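Local coordinates for protein 5-dehydro-2-deoxygluconokinase (Bacillus halodurans C-125, PDB 2QCV) that probably phosphorylates 5-dehydro-2-deoxy-D-gluconate with ATP, a step in myo-inositol degradation, as a PfkB-family sugar kinase, at residues A[160-165]-A[170-175]. Sequence-based numbering, arbitrary orientation.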
ATOM      1  N   LYS A 160     -12.732 -17.436  12.496  1.00 25.28           N
ATOM      2  CA  LYS A 160     -12.668 -17.688  13.930  1.00 23.39           C
ATOM      3  C   LYS A 160     -14.066 -17.779  14.534  1.00 25.00           C
ATOM      4  O   LYS A 160     -14.388 -18.721  15.263  1.00 24.12           O
ATOM      5  CB  LYS A 160     -11.857 -16.612  14.660  1.00 24.88           C
ATOM      6  CG  LYS A 160     -11.966 -16.746  16.173  1.00 24.27           C
ATOM      7  CD  LYS A 160     -10.998 -15.784  16.853  1.00 23.72           C
ATOM      8  CE  LYS A 160     -11.180 -15.831  18.396  1.00 25.55           C
ATOM      9  NZ  LYS A 160     -10.139 -14.945  19.079  1.00 26.36           N
ATOM     10  N   ALA A 161     -14.916 -16.815  14.205  1.00 23.36           N
ATOM     11  CA  ALA A 161     -16.331 -16.816  14.669  1.00 27.59           C
ATOM     12  C   ALA A 161     -17.074 -18.116  14.365  1.00 25.53           C
ATOM     13  O   ALA A 161     -17.745 -18.660  15.239  1.00 23.07           O
ATOM     14  CB  ALA A 161     -17.084 -15.599  14.087  1.00 26.00           C
ATOM     15  N   ILE A 162     -16.895 -18.644  13.155  1.00 25.17           N
ATOM     16  CA  ILE A 162     -17.546 -19.878  12.721  1.00 26.03           C
ATOM     17  C   ILE A 162     -17.074 -21.048  13.591  1.00 24.22           C
ATOM     18  O   ILE A 162     -17.881 -21.810  14.104  1.00 25.30           O
ATOM     19  CB  ILE A 162     -17.285 -20.169  11.208  1.00 25.58           C
ATOM     20  CG1 ILE A 162     -18.015 -19.135  10.332  1.00 29.35           C
ATOM     21  CG2 ILE A 162     -17.732 -21.608  10.857  1.00 25.75           C
ATOM     22  CD1 ILE A 162     -17.486 -19.060   8.908  1.00 27.48           C
ATOM     23  N   ARG A 163     -15.763 -21.162  13.799  1.00 25.01           N
ATOM     24  CA  ARG A 163     -15.216 -22.206  14.672  1.00 26.70           C
ATOM     25  C   ARG A 163     -15.786 -22.171  16.100  1.00 26.85           C
ATOM     26  O   ARG A 163     -16.184 -23.186  16.653  1.00 23.54           O
ATOM     27  CB  ARG A 163     -13.713 -22.145  14.711  1.00 26.74           C
ATOM     28  CG  ARG A 163     -13.086 -23.276  15.559  1.00 27.68           C
ATOM     29  CD  ARG A 163     -11.587 -23.167  15.518  1.00 29.13           C
ATOM     30  NE  ARG A 163     -11.023 -23.404  14.187  1.00 25.32           N
ATOM     31  CZ  ARG A 163     -10.860 -24.602  13.635  1.00 27.66           C
ATOM     32  NH1 ARG A 163     -11.271 -25.698  14.255  1.00 28.49           N
ATOM     33  NH2 ARG A 163     -10.353 -24.695  12.426  1.00 28.00           N
ATOM     34  N   LEU A 164     -15.823 -20.985  16.675  1.00 24.54           N
ATOM     35  CA  LEU A 164     -16.337 -20.768  18.007  1.00 26.09           C
ATOM     36  C   LEU A 164     -17.821 -21.076  18.068  1.00 25.19           C
ATOM     37  O   LEU A 164     -18.283 -21.742  19.009  1.00 24.68           O
ATOM     38  CB  LEU A 164     -16.042 -19.303  18.433  1.00 26.95           C
ATOM     39  CG  LEU A 164     -14.695 -19.016  19.063  1.00 26.41           C
ATOM     40  CD1 LEU A 164     -13.543 -19.680  18.326  1.00 30.05           C
ATOM     41  CD2 LEU A 164     -14.523 -17.498  19.127  1.00 23.58           C
ATOM     42  N   ALA A 165     -18.581 -20.660  17.042  1.00 25.27           N
ATOM     43  CA  ALA A 165     -20.011 -21.003  16.970  1.00 23.81           C
ATOM     44  C   ALA A 165     -20.196 -22.507  16.986  1.00 24.76           C
ATOM     45  O   ALA A 165     -20.935 -23.079  17.804  1.00 26.14           O
ATOM     46  CB  ALA A 165     -20.673 -20.374  15.701  1.00 24.01           C
ATOM     47  N   VAL A 170     -23.840 -23.346  18.358  1.00 27.13           N
ATOM     48  CA  VAL A 170     -24.468 -22.173  17.782  1.00 25.88           C
ATOM     49  C   VAL A 170     -24.582 -22.462  16.274  1.00 24.89           C
ATOM     50  O   VAL A 170     -23.584 -22.753  15.609  1.00 27.23           O
ATOM     51  CB  VAL A 170     -23.646 -20.914  18.039  1.00 24.93           C
ATOM     52  CG1 VAL A 170     -24.298 -19.704  17.370  1.00 25.06           C
ATOM     53  CG2 VAL A 170     -23.501 -20.679  19.561  1.00 24.94           C
ATOM     54  N   LYS A 171     -25.799 -22.395  15.745  1.00 28.38           N
ATOM     55  CA  LYS A 171     -26.042 -22.703  14.336  1.00 29.98           C
ATOM     56  C   LYS A 171     -25.435 -21.601  13.437  1.00 29.84           C
ATOM     57  O   LYS A 171     -25.688 -20.411  13.657  1.00 29.39           O
ATOM     58  CB  LYS A 171     -27.539 -22.799  14.084  1.00 30.68           C
ATOM     59  CG  LYS A 171     -27.919 -23.449  12.765  1.00 38.79           C
ATOM     60  CD  LYS A 171     -29.392 -23.966  12.743  1.00 41.33           C
ATOM     61  CE  LYS A 171     -29.780 -25.046  13.803  1.00 50.17           C
ATOM     62  NZ  LYS A 171     -29.135 -26.406  13.641  1.00 53.43           N
ATOM     63  N   VAL A 172     -24.673 -22.008  12.422  1.00 26.66           N
ATOM     64  CA  VAL A 172     -23.966 -21.074  11.508  1.00 26.02           C
ATOM     65  C   VAL A 172     -24.801 -20.935  10.259  1.00 27.63           C
ATOM     66  O   VAL A 172     -25.081 -21.935   9.575  1.00 26.54           O
ATOM     67  CB  VAL A 172     -22.528 -21.547  11.191  1.00 29.77           C
ATOM     68  CG1 VAL A 172     -21.833 -20.645  10.106  1.00 27.46           C
ATOM     69  CG2 VAL A 172     -21.689 -21.576  12.509  1.00 28.57           C
ATOM     70  N   VAL A 173     -25.246 -19.704  10.037  1.00 25.42           N
ATOM     71  CA  VAL A 173     -26.036 -19.342   8.886  1.00 27.05           C
ATOM     72  C   VAL A 173     -25.206 -18.463   7.967  1.00 25.11           C
ATOM     73  O   VAL A 173     -24.734 -17.367   8.356  1.00 26.44           O
ATOM     74  CB  VAL A 173     -27.364 -18.605   9.281  1.00 25.68           C
ATOM     75  CG1 VAL A 173     -28.179 -18.289   8.005  1.00 23.75           C
ATOM     76  CG2 VAL A 173     -28.194 -19.364  10.333  1.00 25.50           C
ATOM     77  N   PHE A 174     -24.992 -18.942   6.744  1.00 24.85           N
ATOM     78  CA  PHE A 174     -24.134 -18.250   5.786  1.00 27.18           C
ATOM     79  C   PHE A 174     -25.020 -17.610   4.728  1.00 27.59           C
ATOM     80  O   PHE A 174     -25.676 -18.312   3.955  1.00 26.62           O
ATOM     81  CB  PHE A 174     -23.150 -19.253   5.153  1.00 24.77           C
ATOM     82  CG  PHE A 174     -22.118 -18.644   4.216  1.00 25.82           C
ATOM     83  CD1 PHE A 174     -21.667 -17.313   4.314  1.00 26.45           C
ATOM     84  CD2 PHE A 174     -21.571 -19.448   3.215  1.00 26.27           C
ATOM     85  CE1 PHE A 174     -20.694 -16.850   3.431  1.00 27.46           C
ATOM     86  CE2 PHE A 174     -20.603 -18.977   2.341  1.00 25.27           C
ATOM     87  CZ  PHE A 174     -20.197 -17.687   2.431  1.00 25.31           C
ATOM     88  N   GLU A 175     -25.010 -16.273   4.715  1.00 26.67           N
ATOM     89  CA  GLU A 175     -25.725 -15.488   3.736  1.00 28.24           C
ATOM     90  C   GLU A 175     -24.747 -15.057   2.662  1.00 28.18           C
ATOM     91  O   GLU A 175     -23.799 -14.315   2.929  1.00 26.49           O
ATOM     92  CB  GLU A 175     -26.388 -14.297   4.432  1.00 29.65           C
ATOM     93  CG  GLU A 175     -27.746 -13.948   3.881  1.00 42.71           C
ATOM     94  CD  GLU A 175     -27.695 -13.390   2.505  1.00 46.76           C
ATOM     95  OE1 GLU A 175     -26.636 -12.881   2.102  1.00 49.38           O
ATOM     96  OE2 GLU A 175     -28.729 -13.424   1.828  1.00 51.37           O
TER
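The carbonyl group of Ala-165 is the flat group that meets the other segment: Val-170 N stands above its plane, 39° out of it, 3.0 Å from Ala-165 O. The N-H points at the oxygen at 162°, which supports a hydrogen bond although the donor does not follow a lone pair. This bond ties the last turn of helix 154-167 to the residue before strand 171-175, at the helix-to-strand step of the right-handed beta-alpha-beta crossover from strand 139-145, in the Rossmann-like core of the ribokinase (PfkB) fold. Beyond the turn the contact is apolar and buried. Val-172 turns both methyls to the helix: CG2 lies 3.6 Å from Ala-165 CB, while CG1, anti to the backbone N (chi1 174°), comes within 4.1 Å of Ile-162 CG1. The side chains of Ile-162 and Val-172 cross at about a right angle, with the two CG1 atoms closest and Ile-162 CG2 only slightly farther from the valine methyls. Ile-162 also packs on Val-144 and on Val-196 of helix 186-199, placing it between the sheet and the next helix. At the turn, Ala-165 faces Val-170 with its methyl, CB to CB 3.8 Å, and Val-170 CG1 is 4.0 Å from Ala-165 CB.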